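Local coordinates for protein Alpha/beta hydrolase (Pseudomonas aeruginosa PAO1, PDB 4R1D) that probably hydrolyses lipids as a calcium-binding lipase effector of the H2 type VI secretion system, and is captured here in complex with its self-protection inhibitor Tli4, at residues M248-V253 with E272-V277; S288-H293 with G322-A327; I316-A321 with D402-L407; H424-A429 with G512-F517. All blocks are in the same frame, centred on the assembly; numbering follows the deposited sequence. Where two conformers were deposited one is given.

Contact 1. Residues M248-V253 with E272-V277; sequences MKVILV and ERVLGV
Leu-252 and Val-274 meet on one face of two neighbouring parallel strands, which belong to a beta-alpha-beta unit of the alpha/beta hydrolase sheet. Their side chains run at about a right angle, and Leu-252 CG sits 3.8 Å from both Val-274 CG1 and CG2, touching both methyls. Val-250 lines the same face, where its CG2, standing between the backbone N and the carbonyl carbon, is 4.0 Å from Val-274 CG2. Beneath these contacts runs the backbone ladder. Val-250 is gripped at both ends, with its N bonded to Arg-273 O and its O receiving Leu-275 N at 2.8 Å, an almost straight bond (177°). The next bond is longer, from Leu-252 N to Gly-276 O at 3.2 Å. Here the pair forms a beta bulge: one residue, Ile-251, faces two, Leu-275 and Gly-276, and Leu-275 has helical backbone angles. The far side of the sheet, carrying Ile-251, is packed by helix 542-556. At the strand entrance Arg-273 reaches back, its chain bent at chi2 and chi3. Its NE forms a salt bridge with Glu-227 and its NH1 bonds Met-245 O; these bonds together hold the guanidinium, whose NH1 also reaches Met-248 O at 2.8 Å. Met-248 O lies only 2° out of the guanidinium plane, whereas Arg-273 NH1 is tilted 34° from the carbonyl plane of Met-248.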
loop_
_atom_site.group_PDB
_atom_site.type_symbol
_atom_site.label_atom_id
_atom_site.label_comp_id
_atom_site.label_asym_id
_atom_site.label_seq_id
_atom_site.Cartn_x
_atom_site.Cartn_y
_atom_site.Cartn_z
ATOM N N MET A 248 -20.681 -23.315 -4.696
ATOM C CA MET A 248 -19.365 -23.045 -5.275
ATOM C C MET A 248 -18.302 -22.830 -4.184
ATOM O O MET A 248 -18.600 -22.311 -3.104
ATOM C CB MET A 248 -19.410 -21.858 -6.243
ATOM C CG MET A 248 -19.935 -22.231 -7.633
ATOM S SD MET A 248 -19.845 -20.872 -8.810
ATOM C CE MET A 248 -18.074 -20.791 -9.108
ATOM N N LYS A 249 -17.077 -23.263 -4.467
ATOM C CA LYS A 249 -15.937 -23.033 -3.572
ATOM C C LYS A 249 -14.787 -22.411 -4.366
ATOM O O LYS A 249 -14.742 -22.517 -5.583
ATOM C CB LYS A 249 -15.455 -24.352 -2.957
ATOM C CG LYS A 249 -16.472 -25.067 -2.058
ATOM C CD LYS A 249 -16.672 -24.343 -0.749
ATOM C CE LYS A 249 -17.632 -25.093 0.175
ATOM N NZ LYS A 249 -16.964 -26.213 0.885
ATOM N N VAL A 250 -13.844 -21.775 -3.682
ATOM C CA VAL A 250 -12.673 -21.223 -4.368
ATOM C C VAL A 250 -11.402 -21.670 -3.644
ATOM O O VAL A 250 -11.452 -22.116 -2.501
ATOM C CB VAL A 250 -12.691 -19.675 -4.405
ATOM C CG1 VAL A 250 -13.971 -19.156 -5.062
ATOM C CG2 VAL A 250 -12.553 -19.118 -2.995
ATOM N N ILE A 251 -10.264 -21.551 -4.308
ATOM C CA ILE A 251 -8.977 -21.865 -3.685
ATOM C C ILE A 251 -8.148 -20.595 -3.666
ATOM O O ILE A 251 -8.014 -19.936 -4.688
ATOM C CB ILE A 251 -8.229 -22.938 -4.486
ATOM C CG1 ILE A 251 -9.042 -24.231 -4.512
ATOM C CG2 ILE A 251 -6.830 -23.180 -3.908
ATOM C CD1 ILE A 251 -8.553 -25.230 -5.549
ATOM N N LEU A 252 -7.601 -20.241 -2.508
ATOM C CA LEU A 252 -6.752 -19.050 -2.409
ATOM C C LEU A 252 -5.298 -19.416 -2.696
ATOM O O LEU A 252 -4.822 -20.462 -2.253
ATOM C CB LEU A 252 -6.834 -18.430 -1.002
ATOM C CG LEU A 252 -8.219 -18.049 -0.482
ATOM C CD1 LEU A 252 -8.126 -17.307 0.848
ATOM C CD2 LEU A 252 -8.954 -17.187 -1.513
ATOM N N VAL A 253 -4.604 -18.566 -3.444
ATOM C CA VAL A 253 -3.159 -18.707 -3.644
ATOM C C VAL A 253 -2.580 -17.345 -3.304
ATOM O O VAL A 253 -2.935 -16.333 -3.926
ATOM C CB VAL A 253 -2.816 -19.113 -5.093
ATOM C CG1 VAL A 253 -1.318 -19.133 -5.296
ATOM C CG2 VAL A 253 -3.442 -20.481 -5.425
ATOM N N GLU A 272 -16.531 -20.375 4.694
ATOM C CA GLU A 272 -16.402 -21.739 4.212
ATOM C C GLU A 272 -16.290 -21.787 2.692
ATOM O O GLU A 272 -16.018 -22.832 2.117
ATOM C CB GLU A 272 -17.618 -22.554 4.670
ATOM C CG GLU A 272 -17.808 -22.614 6.189
ATOM C CD GLU A 272 -18.208 -21.282 6.819
ATOM O OE1 GLU A 272 -18.809 -20.424 6.130
ATOM O OE2 GLU A 272 -17.923 -21.099 8.025
ATOM N N ARG A 273 -16.523 -20.645 2.046
ATOM C CA ARG A 273 -16.366 -20.527 0.594
ATOM C C ARG A 273 -14.978 -20.999 0.152
ATOM O O ARG A 273 -14.794 -21.486 -0.967
ATOM C CB ARG A 273 -16.576 -19.071 0.160
ATOM C CG ARG A 273 -16.425 -18.831 -1.318
ATOM C CD ARG A 273 -17.645 -19.353 -2.063
ATOM N NE ARG A 273 -18.797 -18.456 -1.953
ATOM C CZ ARG A 273 -20.025 -18.810 -2.313
ATOM N NH1 ARG A 273 -20.232 -20.039 -2.771
ATOM N NH2 ARG A 273 -21.035 -17.952 -2.222
ATOM N N VAL A 274 -13.995 -20.838 1.030
ATOM C CA VAL A 274 -12.620 -21.213 0.703
ATOM C C VAL A 274 -12.368 -22.692 0.986
ATOM O O VAL A 274 -12.511 -23.162 2.118
ATOM C CB VAL A 274 -11.578 -20.300 1.417
ATOM C CG1 VAL A 274 -10.161 -20.837 1.227
ATOM C CG2 VAL A 274 -11.695 -18.851 0.902
ATOM N N LEU A 275 -11.995 -23.421 -0.062
ATOM C CA LEU A 275 -11.808 -24.870 0.024
ATOM C C LEU A 275 -10.456 -25.214 0.633
ATOM O O LEU A 275 -10.306 -26.229 1.329
ATOM C CB LEU A 275 -11.907 -25.495 -1.371
ATOM C CG LEU A 275 -11.962 -27.019 -1.464
ATOM C CD1 LEU A 275 -13.184 -27.535 -0.708
ATOM C CD2 LEU A 275 -12.011 -27.435 -2.923
ATOM N N GLY A 276 -9.471 -24.369 0.361
ATOM C CA GLY A 276 -8.118 -24.590 0.835
ATOM C C GLY A 276 -7.244 -23.400 0.481
ATOM O O GLY A 276 -7.656 -22.510 -0.262
ATOM N N VAL A 277 -6.027 -23.383 1.008
ATOM C CA VAL A 277 -5.171 -22.218 0.841
ATOM C C VAL A 277 -3.733 -22.615 0.556
ATOM O O VAL A 277 -3.159 -23.462 1.245
ATOM C CB VAL A 277 -5.186 -21.373 2.114
ATOM C CG1 VAL A 277 -4.260 -20.173 1.974
ATOM C CG2 VAL A 277 -6.631 -20.921 2.430
HETATM O O HOH W 1 -14.481 -25.143 2.984
#

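Contact 2. Residues S288-H293 with G322-A327; sequences STIYHH and GALELA
Ile-290 points from its helix at the turn formed by Leu-324 to Ala-327, and its two branches divide the work. The longer arm is extended, CG1 being anti to the backbone N (chi1 -169°) and CD1 continuing anti beyond it (chi2 -176°). Ile-290 CD1 reaches the backbone where the turn begins, 3.7 Å from Ala-323 O and 4.0 Å from Leu-324 CA. Leu-324 sets out in the other direction from its backbone, yet its side chain turns back far enough for CD2 to lie 4.2 Å from Ile-290 CD1. The shorter branch, Ile-290 CG2, rests against the last residue of the turn, 3.7 Å from Ala-327 CA and 4.0 Å from Ala-327 CB. This is helix-to-turn packing among the helices beyond the end of the parallel sheet of the hydrolase fold: helix 289-296 follows the strand 274-280, and a type I beta turn, closed by Ala-327 N bonding to Leu-324 O at 2.9 Å, leads out of helix 321-324. No hydrogen bond crosses between the two segments. Leu-326 also points toward the helix and is partly covered by it, although its nearest approach, from CD2 to Thr-289 OG1, is 4.5 Å; that hydroxyl is hydrogen-bonded to Ser-287 OG. Val-317, from helix 310-317, packs on both Ile-290 and Leu-324, while Ile-411 of helix 400-421 lies against Leu-324 and Ala-327.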
loop_
_atom_site.group_PDB
_atom_site.type_symbol
_atom_site.label_atom_id
_atom_site.label_comp_id
_atom_site.label_asym_id
_atom_site.label_seq_id
_atom_site.Cartn_x
_atom_site.Cartn_y
_atom_site.Cartn_z
ATOM N N SER A 288 11.588 -8.666 10.917
ATOM C CA SER A 288 12.493 -7.659 11.461
ATOM C C SER A 288 12.970 -6.642 10.405
ATOM O O SER A 288 13.510 -5.586 10.741
ATOM C CB SER A 288 13.697 -8.341 12.136
ATOM O OG SER A 288 14.305 -9.256 11.243
ATOM N N THR A 289 12.796 -6.949 9.120
ATOM C CA THR A 289 13.220 -5.980 8.114
ATOM C C THR A 289 12.523 -4.633 8.277
ATOM O O THR A 289 13.093 -3.611 7.922
ATOM C CB THR A 289 13.036 -6.475 6.651
ATOM O OG1 THR A 289 11.634 -6.631 6.361
ATOM C CG2 THR A 289 13.790 -7.782 6.416
ATOM N N ILE A 290 11.309 -4.615 8.821
ATOM C CA ILE A 290 10.588 -3.342 8.961
ATOM C C ILE A 290 11.365 -2.378 9.846
ATOM O O ILE A 290 11.343 -1.164 9.634
ATOM C CB ILE A 290 9.131 -3.519 9.492
ATOM C CG1 ILE A 290 8.353 -2.203 9.360
ATOM C CG2 ILE A 290 9.125 -3.977 10.941
ATOM C CD1 ILE A 290 6.950 -2.272 9.946
ATOM N N TYR A 291 12.076 -2.920 10.832
ATOM C CA TYR A 291 12.908 -2.071 11.676
ATOM C C TYR A 291 14.067 -1.487 10.870
ATOM O O TYR A 291 14.346 -0.306 10.949
ATOM C CB TYR A 291 13.422 -2.865 12.877
ATOM C CG TYR A 291 14.184 -2.041 13.883
ATOM C CD1 TYR A 291 15.512 -1.701 13.655
ATOM C CD2 TYR A 291 13.594 -1.639 15.073
ATOM C CE1 TYR A 291 16.221 -0.964 14.562
ATOM C CE2 TYR A 291 14.307 -0.891 16.005
ATOM C CZ TYR A 291 15.624 -0.573 15.741
ATOM O OH TYR A 291 16.357 0.177 16.636
ATOM N N HIS A 292 14.745 -2.316 10.084
ATOM C CA HIS A 292 15.828 -1.802 9.254
ATOM C C HIS A 292 15.327 -0.662 8.382
ATOM O O HIS A 292 15.921 0.415 8.343
ATOM C CB HIS A 292 16.405 -2.888 8.340
ATOM C CG HIS A 292 17.330 -2.340 7.299
ATOM N ND1 HIS A 292 16.877 -1.815 6.107
ATOM C CD2 HIS A 292 18.675 -2.178 7.293
ATOM C CE1 HIS A 292 17.904 -1.376 5.400
ATOM N NE2 HIS A 292 19.008 -1.584 6.097
ATOM N N HIS A 293 14.225 -0.905 7.678
ATOM C CA HIS A 293 13.734 0.066 6.708
ATOM C C HIS A 293 13.297 1.381 7.342
ATOM O O HIS A 293 13.594 2.443 6.808
ATOM C CB HIS A 293 12.626 -0.553 5.851
ATOM C CG HIS A 293 13.070 -1.789 5.136
ATOM N ND1 HIS A 293 12.193 -2.734 4.648
ATOM C CD2 HIS A 293 14.312 -2.244 4.851
ATOM C CE1 HIS A 293 12.877 -3.712 4.079
ATOM N NE2 HIS A 293 14.166 -3.440 4.190
ATOM N N GLY A 322 -1.608 -1.464 7.438
ATOM C CA GLY A 322 -1.176 -2.560 6.587
ATOM C C GLY A 322 0.330 -2.751 6.600
ATOM O O GLY A 322 0.817 -3.889 6.638
ATOM N N ALA A 323 1.075 -1.648 6.555
ATOM C CA ALA A 323 2.531 -1.725 6.523
ATOM C C ALA A 323 3.081 -2.133 7.883
ATOM O O ALA A 323 3.959 -3.004 7.974
ATOM C CB ALA A 323 3.138 -0.393 6.078
ATOM N N LEU A 324 2.555 -1.505 8.937
ATOM C CA LEU A 324 3.021 -1.763 10.296
ATOM C C LEU A 324 2.717 -3.182 10.733
ATOM O O LEU A 324 3.398 -3.725 11.604
ATOM C CB LEU A 324 2.367 -0.799 11.293
ATOM C CG LEU A 324 3.015 0.576 11.366
ATOM C CD1 LEU A 324 2.183 1.503 12.244
ATOM C CD2 LEU A 324 4.461 0.483 11.868
ATOM N N GLU A 325 1.682 -3.777 10.148
ATOM C CA GLU A 325 1.298 -5.137 10.517
ATOM C C GLU A 325 2.353 -6.172 10.126
ATOM O O GLU A 325 2.291 -7.315 10.561
ATOM C CB GLU A 325 -0.079 -5.499 9.954
ATOM C CG GLU A 325 -1.224 -4.946 10.797
ATOM C CD GLU A 325 -2.553 -4.928 10.065
ATOM O OE1 GLU A 325 -2.628 -5.492 8.954
ATOM O OE2 GLU A 325 -3.515 -4.344 10.611
ATOM N N LEU A 326 3.326 -5.762 9.319
ATOM C CA LEU A 326 4.457 -6.627 9.002
ATOM C C LEU A 326 5.441 -6.722 10.174
ATOM O O LEU A 326 6.336 -7.565 10.173
ATOM C CB LEU A 326 5.186 -6.105 7.763
ATOM C CG LEU A 326 6.489 -6.797 7.345
ATOM C CD1 LEU A 326 6.206 -8.250 6.954
ATOM C CD2 LEU A 326 7.181 -6.057 6.204
ATOM N N ALA A 327 5.290 -5.850 11.165
ATOM C CA ALA A 327 6.229 -5.840 12.291
ATOM C C ALA A 327 6.174 -7.177 13.033
ATOM O O ALA A 327 5.118 -7.797 13.104
ATOM C CB ALA A 327 5.906 -4.702 13.220
#

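Contact 3. Residues I316-A321 with D402-L407; sequences IVANSA and DNFEDL
Ala-318 and Phe-404 mark the nearest passage of the two backbones, 6.5 Å between their CA atoms, where a type I beta turn from Val-317 to Ser-320 meets residues 402-407 of helix 400-421. The phenyl ring of Phe-404 leans to the turn with CG anti to the backbone N (chi1 175°) and presents an edge to it. Ala-318 O lies near the ring plane, 3.6 Å from Phe-404 CD1, while the methyl Ala-318 CB is 4.0 Å from both CD1 and CE1. One helical turn on, Leu-407 also faces the turn, but its side chain is modelled in two conformers and the contact of its CD1 with Ala-318 O is doubtful. This is a turn between consecutive helices, 310-317 and 321-324, packed on the long helix 400-421. Ser-320 serves as N-cap of the second helix, its OG bonded to Ala-323 N and also to Leu-212 O. A water joins the segments, donating to Asn-319 O at 2.8 Å and accepting from Asn-403 ND2 at 3.2 Å. The helix also bears inhibitor contacts: Glu-405 forms a salt bridge with Lys-91 of the other chain, and Asp-406 carboxylate oxygens take backbone N-H groups from Ser-90 and Lys-91 of that chain.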
loop_
_atom_site.group_PDB
_atom_site.type_symbol
_atom_site.label_atom_id
_atom_site.label_comp_id
_atom_site.label_asym_id
_atom_site.label_seq_id
_atom_site.Cartn_x
_atom_site.Cartn_y
_atom_site.Cartn_z
ATOM N N ILE A 316 5.637 7.287 5.756
ATOM C CA ILE A 316 4.569 6.475 5.180
ATOM C C ILE A 316 4.170 5.296 6.083
ATOM O O ILE A 316 2.994 5.150 6.461
ATOM C CB ILE A 316 4.958 6.017 3.767
ATOM C CG1 ILE A 316 5.308 7.234 2.910
ATOM C CG2 ILE A 316 3.827 5.211 3.129
ATOM C CD1 ILE A 316 5.926 6.873 1.580
ATOM N N VAL A 317 5.148 4.482 6.469
ATOM C CA VAL A 317 4.855 3.247 7.176
ATOM C C VAL A 317 4.205 3.484 8.537
ATOM O O VAL A 317 3.286 2.772 8.918
ATOM C CB VAL A 317 6.137 2.388 7.332
ATOM C CG1 VAL A 317 5.868 1.154 8.185
ATOM C CG2 VAL A 317 6.658 1.984 5.951
ATOM N N ALA A 318 4.674 4.491 9.272
ATOM C CA ALA A 318 4.196 4.708 10.638
ATOM C C ALA A 318 2.750 5.183 10.673
ATOM O O ALA A 318 2.138 5.231 11.737
ATOM C CB ALA A 318 5.120 5.692 11.412
ATOM N N ASN A 319 2.206 5.515 9.503
ATOM C CA ASN A 319 0.788 5.895 9.382
ATOM C C ASN A 319 -0.108 4.850 8.726
ATOM O O ASN A 319 -1.301 5.098 8.490
ATOM C CB ASN A 319 0.665 7.214 8.617
ATOM C CG ASN A 319 1.255 8.355 9.372
ATOM O OD1 ASN A 319 2.221 8.973 8.933
ATOM N ND2 ASN A 319 0.701 8.628 10.541
ATOM N N SER A 320 0.463 3.685 8.439
ATOM C CA SER A 320 -0.235 2.655 7.681
ATOM C C SER A 320 -0.333 1.365 8.473
ATOM O O SER A 320 0.683 0.746 8.800
ATOM C CB SER A 320 0.480 2.395 6.352
ATOM O OG SER A 320 0.193 1.089 5.877
ATOM N N ALA A 321 -1.569 0.965 8.778
ATOM C CA ALA A 321 -1.810 -0.258 9.533
ATOM C C ALA A 321 -1.326 -1.461 8.739
ATOM O O ALA A 321 -0.696 -2.368 9.284
ATOM C CB ALA A 321 -3.313 -0.393 9.895
ATOM N N ASP A 402 0.084 10.161 19.458
ATOM C CA ASP A 402 -1.180 9.564 19.894
ATOM C C ASP A 402 -1.654 8.592 18.825
ATOM O O ASP A 402 -2.021 7.462 19.115
ATOM C CB ASP A 402 -2.277 10.623 20.060
ATOM C CG ASP A 402 -2.183 11.391 21.366
ATOM O OD1 ASP A 402 -1.503 10.930 22.311
ATOM O OD2 ASP A 402 -2.821 12.465 21.446
ATOM N N ASN A 403 -1.677 9.068 17.589
ATOM C CA ASN A 403 -2.126 8.247 16.466
ATOM C C ASN A 403 -1.255 7.011 16.310
ATOM O O ASN A 403 -1.759 5.896 16.170
ATOM C CB ASN A 403 -2.102 9.060 15.177
ATOM C CG ASN A 403 -2.931 8.428 14.095
ATOM O OD1 ASN A 403 -4.159 8.443 14.165
ATOM N ND2 ASN A 403 -2.269 7.851 13.089
ATOM N N PHE A 404 0.058 7.221 16.325
ATOM C CA PHE A 404 1.007 6.126 16.159
ATOM C C PHE A 404 0.873 5.065 17.250
ATOM O O PHE A 404 0.856 3.870 16.955
ATOM C CB PHE A 404 2.446 6.663 16.086
ATOM C CG PHE A 404 3.491 5.586 16.045
ATOM C CD1 PHE A 404 3.598 4.741 14.944
ATOM C CD2 PHE A 404 4.364 5.403 17.105
ATOM C CE1 PHE A 404 4.556 3.739 14.909
ATOM C CE2 PHE A 404 5.332 4.404 17.064
ATOM C CZ PHE A 404 5.425 3.576 15.967
ATOM N N GLU A 405 0.766 5.482 18.513
ATOM C CA GLU A 405 0.659 4.498 19.590
ATOM C C GLU A 405 -0.640 3.701 19.515
ATOM O O GLU A 405 -0.660 2.486 19.782
ATOM C CB GLU A 405 0.847 5.169 20.962
ATOM C CG GLU A 405 2.243 5.760 21.107
ATOM C CD GLU A 405 2.490 6.383 22.462
ATOM O OE1 GLU A 405 1.581 6.360 23.310
ATOM O OE2 GLU A 405 3.604 6.897 22.676
ATOM N N ASP A 406 -1.734 4.370 19.159
ATOM C CA ASP A 406 -2.992 3.660 18.979
ATOM C C ASP A 406 -2.883 2.658 17.820
ATOM O O ASP A 406 -3.456 1.565 17.886
ATOM C CB ASP A 406 -4.157 4.629 18.754
ATOM C CG ASP A 406 -4.843 5.027 20.054
ATOM O OD1 ASP A 406 -4.468 4.453 21.091
ATOM O OD2 ASP A 406 -5.768 5.882 20.034
ATOM N N LEU A 407 -2.149 3.027 16.771
ATOM C CA LEU A 407 -1.983 2.124 15.629
ATOM C C LEU A 407 -1.186 0.901 16.061
ATOM O O LEU A 407 -1.500 -0.214 15.671
ATOM C CB LEU A 407 -1.303 2.809 14.435
ATOM C CG LEU A 407 -2.123 3.717 13.512
ATOM C CD1 LEU A 407 -1.282 4.181 12.328
ATOM C CD2 LEU A 407 -3.371 3.013 13.001
HETATM O O HOH W 2 -2.764 6.815 10.115
#

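Contact 4. Residues H424-A429 with G512-F517; sequences HSETYA and GVKASF
Tyr-428 lays its ring obliquely beside the methyl of Ala-515, with CD2 3.4 Å from Ala-515 CB. Its chi1 of -65° sets CG beside the backbone N, and the ring then runs alongside Lys-514, the two side chains pointing the same way, so that the phenol OH comes to 3.4 Å from Lys-514 CD. Beyond the tyrosine the lysine bends at chi3, and its NZ makes a salt bridge with Glu-426 OE1 at 2.7 Å, using the syn lone pair of that oxygen. A water bonded to Glu-426 OE2 also takes a weak bond from NZ. Nearby, Thr-427 CG2 packs at 3.8 Å on Val-513 CG1, and the hydroxyl of Thr-427 is turned back to donate to His-424 O. Another water ties the entrance of the pair together, accepting from both Thr-427 N and Lys-514 N while donating to His-424 O. Then the ladder begins: Ala-515 N bonds to Thr-427 O, Ala-429 N to Ala-515 O at 2.8 Å (177°), and Phe-517 N to Ala-429 O at 2.7 Å. Ala-429 O also lies in the plane of the Phe-517 ring, 3.4 Å from Phe-517 CD1. Side chains falling alternately on the two faces, with backbone bonds zigzagging between strands, mark a regular parallel pair, here strand 427-432 and strand 515-519, an edge strand of the alpha/beta hydrolase sheet within this chain.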
loop_
_atom_site.group_PDB
_atom_site.type_symbol
_atom_site.label_atom_id
_atom_site.label_comp_id
_atom_site.label_asym_id
_atom_site.label_seq_id
_atom_site.Cartn_x
_atom_site.Cartn_y
_atom_site.Cartn_z
ATOM N N HIS A 424 -6.056 -22.020 7.981
ATOM C CA HIS A 424 -7.040 -22.884 7.348
ATOM C C HIS A 424 -6.581 -24.347 7.452
ATOM O O HIS A 424 -5.394 -24.645 7.343
ATOM C CB HIS A 424 -7.200 -22.457 5.885
ATOM C CG HIS A 424 -8.369 -23.083 5.194
ATOM N ND1 HIS A 424 -8.395 -24.416 4.840
ATOM C CD2 HIS A 424 -9.549 -22.559 4.783
ATOM C CE1 HIS A 424 -9.543 -24.687 4.247
ATOM N NE2 HIS A 424 -10.259 -23.576 4.191
ATOM N N SER A 425 -7.519 -25.262 7.682
ATOM C CA SER A 425 -7.171 -26.671 7.877
ATOM C C SER A 425 -6.563 -27.346 6.640
ATOM O O SER A 425 -5.960 -28.420 6.739
ATOM C CB SER A 425 -8.395 -27.459 8.367
ATOM O OG SER A 425 -9.431 -27.439 7.398
ATOM N N GLU A 426 -6.727 -26.734 5.473
ATOM C CA GLU A 426 -6.111 -27.271 4.263
ATOM C C GLU A 426 -5.113 -26.249 3.710
ATOM O O GLU A 426 -5.319 -25.674 2.644
ATOM C CB GLU A 426 -7.175 -27.616 3.222
ATOM C CG GLU A 426 -8.321 -28.473 3.787
ATOM C CD GLU A 426 -7.864 -29.876 4.198
ATOM O OE1 GLU A 426 -6.812 -30.335 3.715
ATOM O OE2 GLU A 426 -8.567 -30.522 4.997
ATOM N N THR A 427 -4.037 -26.031 4.457
ATOM C CA THR A 427 -3.057 -25.020 4.106
ATOM C C THR A 427 -1.779 -25.667 3.595
ATOM O O THR A 427 -1.204 -26.548 4.257
ATOM C CB THR A 427 -2.726 -24.120 5.319
ATOM O OG1 THR A 427 -3.861 -23.307 5.638
ATOM C CG2 THR A 427 -1.560 -23.213 4.990
ATOM N N TYR A 428 -1.349 -25.238 2.412
ATOM C CA TYR A 428 -0.101 -25.702 1.806
ATOM C C TYR A 428 0.816 -24.501 1.664
ATOM O O TYR A 428 0.570 -23.602 0.857
ATOM C CB TYR A 428 -0.383 -26.333 0.435
ATOM C CG TYR A 428 -1.212 -27.599 0.537
ATOM C CD1 TYR A 428 -2.576 -27.552 0.843
ATOM C CD2 TYR A 428 -0.620 -28.842 0.355
ATOM C CE1 TYR A 428 -3.326 -28.733 0.963
ATOM C CE2 TYR A 428 -1.358 -30.009 0.465
ATOM C CZ TYR A 428 -2.690 -29.956 0.771
ATOM O OH TYR A 428 -3.379 -31.143 0.868
ATOM N N ALA A 429 1.862 -24.458 2.479
ATOM C CA ALA A 429 2.708 -23.277 2.539
ATOM C C ALA A 429 4.095 -23.569 1.961
ATOM O O ALA A 429 4.605 -24.674 2.103
ATOM C CB ALA A 429 2.828 -22.822 3.983
ATOM N N GLY A 512 1.682 -26.369 12.680
ATOM C CA GLY A 512 1.103 -27.629 12.252
ATOM C C GLY A 512 0.267 -27.605 10.984
ATOM O O GLY A 512 -0.689 -28.370 10.874
ATOM N N VAL A 513 0.613 -26.748 10.022
ATOM C CA VAL A 513 -0.117 -26.732 8.751
ATOM C C VAL A 513 0.053 -28.062 8.031
ATOM O O VAL A 513 1.003 -28.817 8.296
ATOM C CB VAL A 513 0.291 -25.560 7.820
ATOM C CG1 VAL A 513 -0.199 -24.230 8.382
ATOM C CG2 VAL A 513 1.795 -25.535 7.607
ATOM N N LYS A 514 -0.875 -28.356 7.131
ATOM C CA LYS A 514 -0.908 -29.661 6.475
ATOM C C LYS A 514 0.353 -29.947 5.658
ATOM O O LYS A 514 0.887 -31.059 5.686
ATOM C CB LYS A 514 -2.156 -29.792 5.604
ATOM C CG LYS A 514 -2.226 -31.097 4.819
ATOM C CD LYS A 514 -3.629 -31.331 4.256
ATOM C CE LYS A 514 -4.527 -32.080 5.243
ATOM N NZ LYS A 514 -5.780 -32.614 4.596
ATOM N N ALA A 515 0.822 -28.949 4.917
ATOM C CA ALA A 515 2.049 -29.093 4.142
ATOM C C ALA A 515 2.885 -27.818 4.193
ATOM O O ALA A 515 2.347 -26.709 4.151
ATOM C CB ALA A 515 1.734 -29.472 2.689
ATOM N N SER A 516 4.196 -27.976 4.302
ATOM C CA SER A 516 5.115 -26.837 4.380
ATOM C C SER A 516 6.399 -27.166 3.611
ATOM O O SER A 516 7.097 -28.149 3.918
ATOM C CB SER A 516 5.422 -26.487 5.844
ATOM O OG SER A 516 6.343 -25.411 5.955
ATOM N N PHE A 517 6.693 -26.361 2.594
ATOM C CA PHE A 517 7.878 -26.562 1.756
ATOM C C PHE A 517 8.962 -25.550 2.079
ATOM O O PHE A 517 8.795 -24.335 1.872
ATOM C CB PHE A 517 7.507 -26.509 0.273
ATOM C CG PHE A 517 6.524 -27.569 -0.132
ATOM C CD1 PHE A 517 5.173 -27.422 0.146
ATOM C CD2 PHE A 517 6.952 -28.720 -0.776
ATOM C CE1 PHE A 517 4.265 -28.387 -0.206
ATOM C CE2 PHE A 517 6.054 -29.697 -1.131
ATOM C CZ PHE A 517 4.700 -29.533 -0.854
HETATM O O HOH W 3 -3.359 -26.837 7.463
HETATM O O HOH W 4 -8.899 -33.442 4.877
#

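Overall arrangement
Contacts 1 and 4 belong to one parallel sheet: strand 274-280 of contact 1 lies beside strand 427-432 of contact 4, joined directly by Val-277 N to Glu-426 O and Val-277 O to Tyr-428 N. Both rest on backbone hydrogen bonds, but contact 1 lies further inside the sheet and includes a bulge, whereas contact 4, at an edge strand within this chain, adds a salt bridge between its segments. Contacts 2 and 3 stand apart from this pair, contact 2 about 15 Å from contact 1 by nearest atoms, and touch one another through Val-317 and Leu-324. No direct hydrogen bond crosses either; contact 2 is buried and apolar, while contact 3 is partly buried, water-bridged and next to the inhibitor.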